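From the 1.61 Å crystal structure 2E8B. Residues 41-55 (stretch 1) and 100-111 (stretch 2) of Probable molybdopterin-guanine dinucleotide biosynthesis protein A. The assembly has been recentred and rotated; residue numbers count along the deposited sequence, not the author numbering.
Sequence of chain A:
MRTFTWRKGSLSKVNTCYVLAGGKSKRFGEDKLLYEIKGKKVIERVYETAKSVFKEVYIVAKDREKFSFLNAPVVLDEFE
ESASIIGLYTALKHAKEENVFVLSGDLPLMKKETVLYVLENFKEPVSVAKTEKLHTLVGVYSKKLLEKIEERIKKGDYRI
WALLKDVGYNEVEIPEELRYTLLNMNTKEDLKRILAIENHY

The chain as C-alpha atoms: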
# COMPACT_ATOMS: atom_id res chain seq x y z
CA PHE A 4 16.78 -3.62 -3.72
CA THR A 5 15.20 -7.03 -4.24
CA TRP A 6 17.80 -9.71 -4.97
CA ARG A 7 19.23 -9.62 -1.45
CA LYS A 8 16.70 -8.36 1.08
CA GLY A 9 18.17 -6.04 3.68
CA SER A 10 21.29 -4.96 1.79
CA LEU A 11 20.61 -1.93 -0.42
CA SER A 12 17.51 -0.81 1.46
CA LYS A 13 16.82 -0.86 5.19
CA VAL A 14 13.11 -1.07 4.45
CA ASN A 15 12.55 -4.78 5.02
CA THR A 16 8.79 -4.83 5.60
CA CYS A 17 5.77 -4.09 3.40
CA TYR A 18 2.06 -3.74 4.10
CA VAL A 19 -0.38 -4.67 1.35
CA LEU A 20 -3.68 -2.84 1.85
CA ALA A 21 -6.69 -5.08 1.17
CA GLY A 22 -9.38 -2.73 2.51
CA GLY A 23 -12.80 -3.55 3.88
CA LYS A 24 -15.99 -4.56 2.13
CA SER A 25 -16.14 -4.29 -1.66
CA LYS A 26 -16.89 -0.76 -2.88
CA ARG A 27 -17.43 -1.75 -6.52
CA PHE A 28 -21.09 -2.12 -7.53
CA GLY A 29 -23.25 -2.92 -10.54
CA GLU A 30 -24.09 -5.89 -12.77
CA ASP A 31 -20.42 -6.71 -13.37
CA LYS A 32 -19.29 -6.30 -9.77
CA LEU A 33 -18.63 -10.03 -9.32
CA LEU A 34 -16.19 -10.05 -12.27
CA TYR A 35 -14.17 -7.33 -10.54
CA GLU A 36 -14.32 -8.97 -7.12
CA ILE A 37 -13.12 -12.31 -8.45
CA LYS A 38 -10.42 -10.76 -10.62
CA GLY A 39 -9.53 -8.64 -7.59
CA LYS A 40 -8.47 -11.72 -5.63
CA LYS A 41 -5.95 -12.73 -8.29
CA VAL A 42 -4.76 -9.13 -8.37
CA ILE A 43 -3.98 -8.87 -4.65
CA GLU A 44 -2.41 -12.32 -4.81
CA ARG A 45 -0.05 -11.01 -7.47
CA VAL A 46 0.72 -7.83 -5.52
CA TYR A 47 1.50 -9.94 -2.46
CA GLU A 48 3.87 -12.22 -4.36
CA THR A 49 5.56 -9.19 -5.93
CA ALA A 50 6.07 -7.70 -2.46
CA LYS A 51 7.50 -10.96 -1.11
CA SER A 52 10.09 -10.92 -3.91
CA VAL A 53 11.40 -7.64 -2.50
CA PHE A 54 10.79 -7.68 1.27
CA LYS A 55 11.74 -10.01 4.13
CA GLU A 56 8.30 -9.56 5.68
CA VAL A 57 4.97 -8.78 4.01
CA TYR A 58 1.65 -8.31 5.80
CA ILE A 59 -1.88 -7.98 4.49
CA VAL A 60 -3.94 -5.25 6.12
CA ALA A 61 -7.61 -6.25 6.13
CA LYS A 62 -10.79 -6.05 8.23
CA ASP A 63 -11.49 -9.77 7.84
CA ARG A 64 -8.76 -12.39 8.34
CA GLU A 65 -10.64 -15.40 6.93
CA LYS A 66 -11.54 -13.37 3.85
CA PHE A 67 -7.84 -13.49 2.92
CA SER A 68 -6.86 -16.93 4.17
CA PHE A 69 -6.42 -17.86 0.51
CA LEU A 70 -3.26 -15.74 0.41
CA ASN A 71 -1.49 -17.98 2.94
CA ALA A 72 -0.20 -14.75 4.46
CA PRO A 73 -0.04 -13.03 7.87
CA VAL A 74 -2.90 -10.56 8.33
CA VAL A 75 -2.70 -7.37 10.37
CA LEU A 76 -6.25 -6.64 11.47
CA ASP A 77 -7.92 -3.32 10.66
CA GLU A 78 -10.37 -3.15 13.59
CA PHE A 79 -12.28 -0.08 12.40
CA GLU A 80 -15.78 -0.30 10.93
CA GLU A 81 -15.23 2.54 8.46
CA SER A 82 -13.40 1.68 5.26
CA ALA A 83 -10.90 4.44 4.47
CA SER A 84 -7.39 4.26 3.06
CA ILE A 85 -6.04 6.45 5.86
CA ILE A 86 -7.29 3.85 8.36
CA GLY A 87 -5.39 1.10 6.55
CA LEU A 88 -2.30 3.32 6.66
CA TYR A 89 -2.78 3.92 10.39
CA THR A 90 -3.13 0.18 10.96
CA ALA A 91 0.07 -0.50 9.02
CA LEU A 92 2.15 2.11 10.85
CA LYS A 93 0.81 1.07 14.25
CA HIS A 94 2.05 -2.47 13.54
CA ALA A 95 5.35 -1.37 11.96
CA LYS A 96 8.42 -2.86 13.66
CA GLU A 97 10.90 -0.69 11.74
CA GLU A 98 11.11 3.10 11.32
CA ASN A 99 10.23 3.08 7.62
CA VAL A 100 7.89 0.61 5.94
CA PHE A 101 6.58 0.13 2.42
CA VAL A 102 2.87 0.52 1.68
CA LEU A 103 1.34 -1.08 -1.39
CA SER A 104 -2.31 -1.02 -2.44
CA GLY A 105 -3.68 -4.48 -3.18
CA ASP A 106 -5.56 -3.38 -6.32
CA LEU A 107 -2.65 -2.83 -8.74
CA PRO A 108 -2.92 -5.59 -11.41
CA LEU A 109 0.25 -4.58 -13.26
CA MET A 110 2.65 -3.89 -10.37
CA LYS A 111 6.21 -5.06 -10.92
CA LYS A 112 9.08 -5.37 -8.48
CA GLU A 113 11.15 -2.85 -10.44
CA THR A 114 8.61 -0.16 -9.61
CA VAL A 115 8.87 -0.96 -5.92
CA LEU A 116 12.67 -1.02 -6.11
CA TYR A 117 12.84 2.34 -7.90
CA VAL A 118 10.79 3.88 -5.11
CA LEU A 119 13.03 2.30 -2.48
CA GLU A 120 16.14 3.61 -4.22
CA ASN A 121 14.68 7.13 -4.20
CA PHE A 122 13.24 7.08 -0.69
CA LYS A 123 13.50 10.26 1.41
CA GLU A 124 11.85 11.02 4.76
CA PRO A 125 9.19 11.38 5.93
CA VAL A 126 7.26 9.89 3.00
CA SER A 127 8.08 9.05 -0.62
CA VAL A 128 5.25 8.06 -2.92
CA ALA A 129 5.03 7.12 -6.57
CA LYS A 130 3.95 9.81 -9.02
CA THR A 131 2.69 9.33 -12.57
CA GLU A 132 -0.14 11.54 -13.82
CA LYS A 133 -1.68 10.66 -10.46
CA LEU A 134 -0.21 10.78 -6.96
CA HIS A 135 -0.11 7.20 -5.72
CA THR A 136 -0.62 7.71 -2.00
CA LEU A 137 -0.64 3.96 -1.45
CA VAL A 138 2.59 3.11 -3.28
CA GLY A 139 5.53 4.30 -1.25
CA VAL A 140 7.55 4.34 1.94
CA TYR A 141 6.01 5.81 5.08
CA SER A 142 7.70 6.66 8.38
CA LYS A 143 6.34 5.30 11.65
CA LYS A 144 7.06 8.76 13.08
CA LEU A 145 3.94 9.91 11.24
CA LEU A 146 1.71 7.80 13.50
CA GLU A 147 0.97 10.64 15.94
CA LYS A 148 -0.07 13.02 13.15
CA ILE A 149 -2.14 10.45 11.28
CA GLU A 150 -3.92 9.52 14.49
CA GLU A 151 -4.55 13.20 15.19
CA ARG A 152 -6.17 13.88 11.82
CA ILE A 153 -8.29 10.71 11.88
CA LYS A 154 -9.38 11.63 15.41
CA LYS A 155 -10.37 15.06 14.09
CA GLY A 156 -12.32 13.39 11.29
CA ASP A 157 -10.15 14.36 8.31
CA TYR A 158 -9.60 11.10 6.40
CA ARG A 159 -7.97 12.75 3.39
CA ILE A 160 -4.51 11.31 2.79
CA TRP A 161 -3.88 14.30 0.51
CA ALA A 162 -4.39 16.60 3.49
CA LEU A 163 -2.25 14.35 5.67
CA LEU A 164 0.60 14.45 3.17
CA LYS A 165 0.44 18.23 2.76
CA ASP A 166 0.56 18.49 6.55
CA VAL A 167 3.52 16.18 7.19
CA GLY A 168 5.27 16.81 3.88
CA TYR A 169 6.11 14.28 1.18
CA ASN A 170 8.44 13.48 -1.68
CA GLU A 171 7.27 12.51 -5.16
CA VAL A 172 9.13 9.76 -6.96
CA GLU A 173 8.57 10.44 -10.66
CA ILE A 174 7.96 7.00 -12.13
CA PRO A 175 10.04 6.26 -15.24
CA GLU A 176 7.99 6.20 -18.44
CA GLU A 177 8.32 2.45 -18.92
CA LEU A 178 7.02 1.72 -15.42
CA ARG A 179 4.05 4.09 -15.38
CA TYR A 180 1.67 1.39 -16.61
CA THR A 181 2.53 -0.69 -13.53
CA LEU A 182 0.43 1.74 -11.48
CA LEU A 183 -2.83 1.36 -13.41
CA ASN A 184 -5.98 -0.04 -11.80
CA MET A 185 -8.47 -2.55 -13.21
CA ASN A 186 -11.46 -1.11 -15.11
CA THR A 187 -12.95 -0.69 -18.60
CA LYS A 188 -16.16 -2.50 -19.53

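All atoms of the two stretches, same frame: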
# COMPACT_ATOMS: atom_id res chain seq x y z
N LYS A 41 -7.16 -12.34 -7.58
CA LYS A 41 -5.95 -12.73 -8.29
C LYS A 41 -4.99 -11.55 -8.28
O LYS A 41 -3.77 -11.71 -8.21
CB LYS A 41 -6.27 -13.11 -9.74
CG LYS A 41 -7.13 -14.35 -9.88
CD LYS A 41 -6.42 -15.58 -9.35
CE LYS A 41 -5.13 -15.87 -10.11
NZ LYS A 41 -4.50 -17.15 -9.68
N VAL A 42 -5.56 -10.35 -8.36
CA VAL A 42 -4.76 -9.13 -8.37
C VAL A 42 -3.99 -8.96 -7.05
O VAL A 42 -2.78 -8.77 -7.07
CB VAL A 42 -5.64 -7.89 -8.61
CG1 VAL A 42 -4.82 -6.62 -8.42
CG2 VAL A 42 -6.21 -7.93 -10.03
N ILE A 43 -4.68 -9.05 -5.92
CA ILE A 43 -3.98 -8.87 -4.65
C ILE A 43 -2.98 -10.00 -4.43
O ILE A 43 -1.93 -9.81 -3.81
CB ILE A 43 -4.95 -8.77 -3.43
CG1 ILE A 43 -4.17 -8.28 -2.21
CG2 ILE A 43 -5.59 -10.11 -3.14
CD1 ILE A 43 -5.03 -7.96 -1.00
N GLU A 44 -3.31 -11.18 -4.93
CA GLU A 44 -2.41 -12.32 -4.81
C GLU A 44 -1.11 -11.97 -5.52
O GLU A 44 -0.02 -12.20 -4.99
CB GLU A 44 -3.04 -13.56 -5.45
CG GLU A 44 -2.23 -14.84 -5.29
CD GLU A 44 -2.90 -16.03 -5.95
OE1 GLU A 44 -3.05 -16.03 -7.19
OE2 GLU A 44 -3.28 -16.97 -5.23
N ARG A 45 -1.22 -11.39 -6.71
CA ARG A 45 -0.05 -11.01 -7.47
C ARG A 45 0.75 -9.91 -6.78
O ARG A 45 1.98 -9.95 -6.75
CB ARG A 45 -0.44 -10.54 -8.87
CG ARG A 45 -1.06 -11.63 -9.75
CD ARG A 45 -0.85 -11.33 -11.23
NE ARG A 45 -1.60 -10.16 -11.68
CZ ARG A 45 -2.91 -10.15 -11.92
NH1 ARG A 45 -3.63 -11.25 -11.76
NH2 ARG A 45 -3.50 -9.04 -12.33
N VAL A 46 0.05 -8.93 -6.21
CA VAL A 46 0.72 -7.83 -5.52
C VAL A 46 1.50 -8.38 -4.33
O VAL A 46 2.62 -7.95 -4.06
CB VAL A 46 -0.28 -6.78 -5.02
CG1 VAL A 46 0.43 -5.74 -4.17
CG2 VAL A 46 -0.95 -6.10 -6.21
N TYR A 47 0.89 -9.33 -3.63
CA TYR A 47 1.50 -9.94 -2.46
C TYR A 47 2.78 -10.69 -2.84
O TYR A 47 3.81 -10.55 -2.18
CB TYR A 47 0.51 -10.91 -1.80
CG TYR A 47 1.10 -11.69 -0.66
CD1 TYR A 47 1.60 -11.05 0.47
CD2 TYR A 47 1.19 -13.08 -0.72
CE1 TYR A 47 2.17 -11.77 1.52
CE2 TYR A 47 1.75 -13.81 0.32
CZ TYR A 47 2.23 -13.15 1.43
OH TYR A 47 2.78 -13.87 2.47
N GLU A 48 2.70 -11.47 -3.91
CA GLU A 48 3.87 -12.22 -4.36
C GLU A 48 4.97 -11.26 -4.81
O GLU A 48 6.15 -11.49 -4.55
CB GLU A 48 3.47 -13.17 -5.48
CG GLU A 48 2.40 -14.16 -5.04
CD GLU A 48 2.17 -15.28 -6.04
OE1 GLU A 48 1.84 -14.98 -7.21
OE2 GLU A 48 2.32 -16.46 -5.65
N THR A 49 4.59 -10.18 -5.48
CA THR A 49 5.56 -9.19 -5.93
C THR A 49 6.27 -8.61 -4.70
O THR A 49 7.50 -8.48 -4.68
CB THR A 49 4.89 -8.06 -6.71
OG1 THR A 49 4.33 -8.59 -7.92
CG2 THR A 49 5.89 -6.97 -7.05
N ALA A 50 5.50 -8.27 -3.68
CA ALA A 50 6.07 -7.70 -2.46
C ALA A 50 7.04 -8.69 -1.81
O ALA A 50 8.14 -8.31 -1.40
CB ALA A 50 4.96 -7.35 -1.49
N LYS A 51 6.65 -9.95 -1.73
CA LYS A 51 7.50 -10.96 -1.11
C LYS A 51 8.82 -11.14 -1.86
O LYS A 51 9.80 -11.60 -1.27
CB LYS A 51 6.78 -12.30 -1.02
CG LYS A 51 5.86 -12.43 0.18
CD LYS A 51 6.55 -13.00 1.43
CE LYS A 51 7.64 -12.10 2.01
NZ LYS A 51 8.99 -12.38 1.46
N SER A 52 8.86 -10.77 -3.13
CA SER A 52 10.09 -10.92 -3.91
C SER A 52 11.07 -9.80 -3.57
O SER A 52 12.26 -9.88 -3.90
CB SER A 52 9.80 -10.92 -5.42
OG SER A 52 9.45 -9.63 -5.91
N VAL A 53 10.58 -8.78 -2.88
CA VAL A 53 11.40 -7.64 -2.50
C VAL A 53 11.66 -7.50 -0.99
O VAL A 53 12.75 -7.09 -0.58
CB VAL A 53 10.77 -6.32 -3.00
CG1 VAL A 53 11.52 -5.11 -2.44
CG2 VAL A 53 10.78 -6.28 -4.52
N PHE A 54 10.67 -7.84 -0.17
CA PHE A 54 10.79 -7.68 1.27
C PHE A 54 10.87 -8.96 2.10
O PHE A 54 10.29 -9.99 1.74
CB PHE A 54 9.62 -6.84 1.78
CG PHE A 54 9.49 -5.51 1.08
CD1 PHE A 54 10.33 -4.45 1.42
CD2 PHE A 54 8.55 -5.33 0.07
CE1 PHE A 54 10.22 -3.22 0.76
CE2 PHE A 54 8.44 -4.12 -0.60
CZ PHE A 54 9.28 -3.06 -0.25
N LYS A 55 11.58 -8.88 3.22
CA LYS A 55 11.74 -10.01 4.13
C LYS A 55 10.40 -10.36 4.77
O LYS A 55 10.10 -11.54 4.99
CB LYS A 55 12.76 -9.66 5.22
CG LYS A 55 14.09 -9.16 4.68
CD LYS A 55 15.05 -8.72 5.77
CE LYS A 55 15.53 -9.88 6.62
NZ LYS A 55 16.64 -9.49 7.54
N VAL A 100 8.48 1.80 6.53
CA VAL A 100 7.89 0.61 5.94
C VAL A 100 7.26 0.93 4.59
O VAL A 100 6.87 2.07 4.33
CB VAL A 100 6.81 -0.01 6.87
CG1 VAL A 100 7.43 -0.37 8.22
CG2 VAL A 100 5.65 0.95 7.04
N PHE A 101 7.19 -0.08 3.73
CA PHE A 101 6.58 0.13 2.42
C PHE A 101 5.08 -0.11 2.52
O PHE A 101 4.62 -0.94 3.31
CB PHE A 101 7.19 -0.81 1.37
CG PHE A 101 7.10 -0.27 -0.02
CD1 PHE A 101 5.96 -0.47 -0.79
CD2 PHE A 101 8.13 0.50 -0.54
CE1 PHE A 101 5.84 0.09 -2.06
CE2 PHE A 101 8.02 1.08 -1.81
CZ PHE A 101 6.87 0.87 -2.57
N VAL A 102 4.33 0.64 1.72
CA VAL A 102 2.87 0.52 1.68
C VAL A 102 2.52 0.29 0.22
O VAL A 102 2.98 1.03 -0.66
CB VAL A 102 2.19 1.80 2.20
CG1 VAL A 102 0.68 1.70 2.00
CG2 VAL A 102 2.51 1.99 3.68
N LEU A 103 1.70 -0.72 -0.03
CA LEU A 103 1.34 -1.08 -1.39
C LEU A 103 -0.13 -1.46 -1.46
O LEU A 103 -0.58 -2.38 -0.78
CB LEU A 103 2.23 -2.26 -1.81
CG LEU A 103 2.31 -2.76 -3.25
CD1 LEU A 103 2.76 -1.64 -4.17
CD2 LEU A 103 3.31 -3.92 -3.30
N SER A 104 -0.89 -0.73 -2.28
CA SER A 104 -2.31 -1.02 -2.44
C SER A 104 -2.47 -2.40 -3.08
O SER A 104 -1.71 -2.78 -3.97
CB SER A 104 -2.96 0.05 -3.33
OG SER A 104 -4.35 -0.18 -3.44
N GLY A 105 -3.47 -3.16 -2.63
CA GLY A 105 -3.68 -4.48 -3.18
C GLY A 105 -4.49 -4.56 -4.46
O GLY A 105 -4.86 -5.65 -4.90
N ASP A 106 -4.77 -3.41 -5.09
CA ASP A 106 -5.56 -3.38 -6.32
C ASP A 106 -4.79 -2.93 -7.56
O ASP A 106 -5.38 -2.36 -8.49
CB ASP A 106 -6.78 -2.48 -6.11
CG ASP A 106 -6.40 -1.03 -5.89
OD1 ASP A 106 -5.19 -0.74 -5.81
OD2 ASP A 106 -7.32 -0.19 -5.78
N LEU A 107 -3.50 -3.21 -7.60
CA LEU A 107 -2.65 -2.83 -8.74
C LEU A 107 -2.27 -4.07 -9.53
O LEU A 107 -1.24 -4.70 -9.28
CB LEU A 107 -1.41 -2.11 -8.21
CG LEU A 107 -1.80 -0.83 -7.44
CD1 LEU A 107 -0.61 -0.30 -6.66
CD2 LEU A 107 -2.32 0.22 -8.42
N PRO A 108 -3.09 -4.42 -10.54
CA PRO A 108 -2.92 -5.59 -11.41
C PRO A 108 -1.64 -5.69 -12.23
O PRO A 108 -1.27 -6.79 -12.66
CB PRO A 108 -4.17 -5.54 -12.28
CG PRO A 108 -4.39 -4.08 -12.45
CD PRO A 108 -4.17 -3.55 -11.04
N LEU A 109 -0.97 -4.57 -12.45
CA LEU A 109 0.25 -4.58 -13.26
C LEU A 109 1.54 -4.26 -12.50
O LEU A 109 2.59 -4.08 -13.11
CB LEU A 109 0.09 -3.62 -14.43
CG LEU A 109 -1.03 -4.04 -15.40
CD1 LEU A 109 -1.29 -2.93 -16.40
CD2 LEU A 109 -0.63 -5.32 -16.10
N MET A 110 1.46 -4.20 -11.17
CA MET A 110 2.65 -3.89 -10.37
C MET A 110 3.80 -4.85 -10.65
O MET A 110 3.60 -6.05 -10.84
CB MET A 110 2.30 -3.90 -8.88
CG MET A 110 3.45 -3.53 -7.93
SD MET A 110 4.24 -1.89 -8.23
CE MET A 110 2.82 -0.80 -8.12
N LYS A 111 5.00 -4.29 -10.69
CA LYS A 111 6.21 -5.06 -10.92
C LYS A 111 7.22 -4.68 -9.85
O LYS A 111 7.21 -3.56 -9.35
CB LYS A 111 6.81 -4.76 -12.30
CG LYS A 111 6.16 -5.51 -13.44
CD LYS A 111 7.08 -5.54 -14.65
CE LYS A 111 6.56 -6.51 -15.70
NZ LYS A 111 7.51 -6.68 -16.84
O HOH W 1 2.13 -7.26 -8.65

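V46 lies at the centre of the contact, on the face of helix 41-51 that packs against strand 100-104 and the loop following it. The helix and strand run nearly antiparallel, their directions 158° apart. With chi1 in t, V46 uses both methyls: CG1 meets L103 CD2 at 3.5 Å, while CG2 lies 3.4 Å from the backbone L107 O. A compact, branched side chain suits this position, because it fills the space between strand and loop without holding the backbones far apart. One turn further along, the small A50 continues the apolar surface, its CB 4.2 Å from L103 CD2.

Toward the first residues of the stretch the two backbones draw closer still. I43 CA lies 3.3 Å from G105 O, and G105 suits this close approach, since a CB there would sit 2.9 Å from I43 CD1, a clash with that side chain as placed. V42, one residue earlier, rests against the loop, with CG1 3.5 Å from P108 N and CG2 3.9 Å from P108 CB; the proline ring offers a rigid apolar surface for it. At the other end, beyond the helix, F54 reaches back to the strand, placing CZ 3.5 Å from F101 CB. The two rings meet obliquely, their planes at 37°, and both are buried.

Polar groups take over toward the edge. The partly exposed R45 donates from NH2 to P108 O (3.2 Å, 163°), the one direct hydrogen bond between the stretches; the oxygen lies near the guanidinium plane, where the N-H bonds point. T49 suits the border because its methyl CG2 packs 4.3 Å from M110 CG while its hydroxyl serves polar partners. T49 OG1 donates to R45 O (3.0 Å), and water 1 lies 2.7 Å from T49 OG1 and 2.9 Å from M110 O, within hydrogen-bonding reach of both, and so links helix and loop.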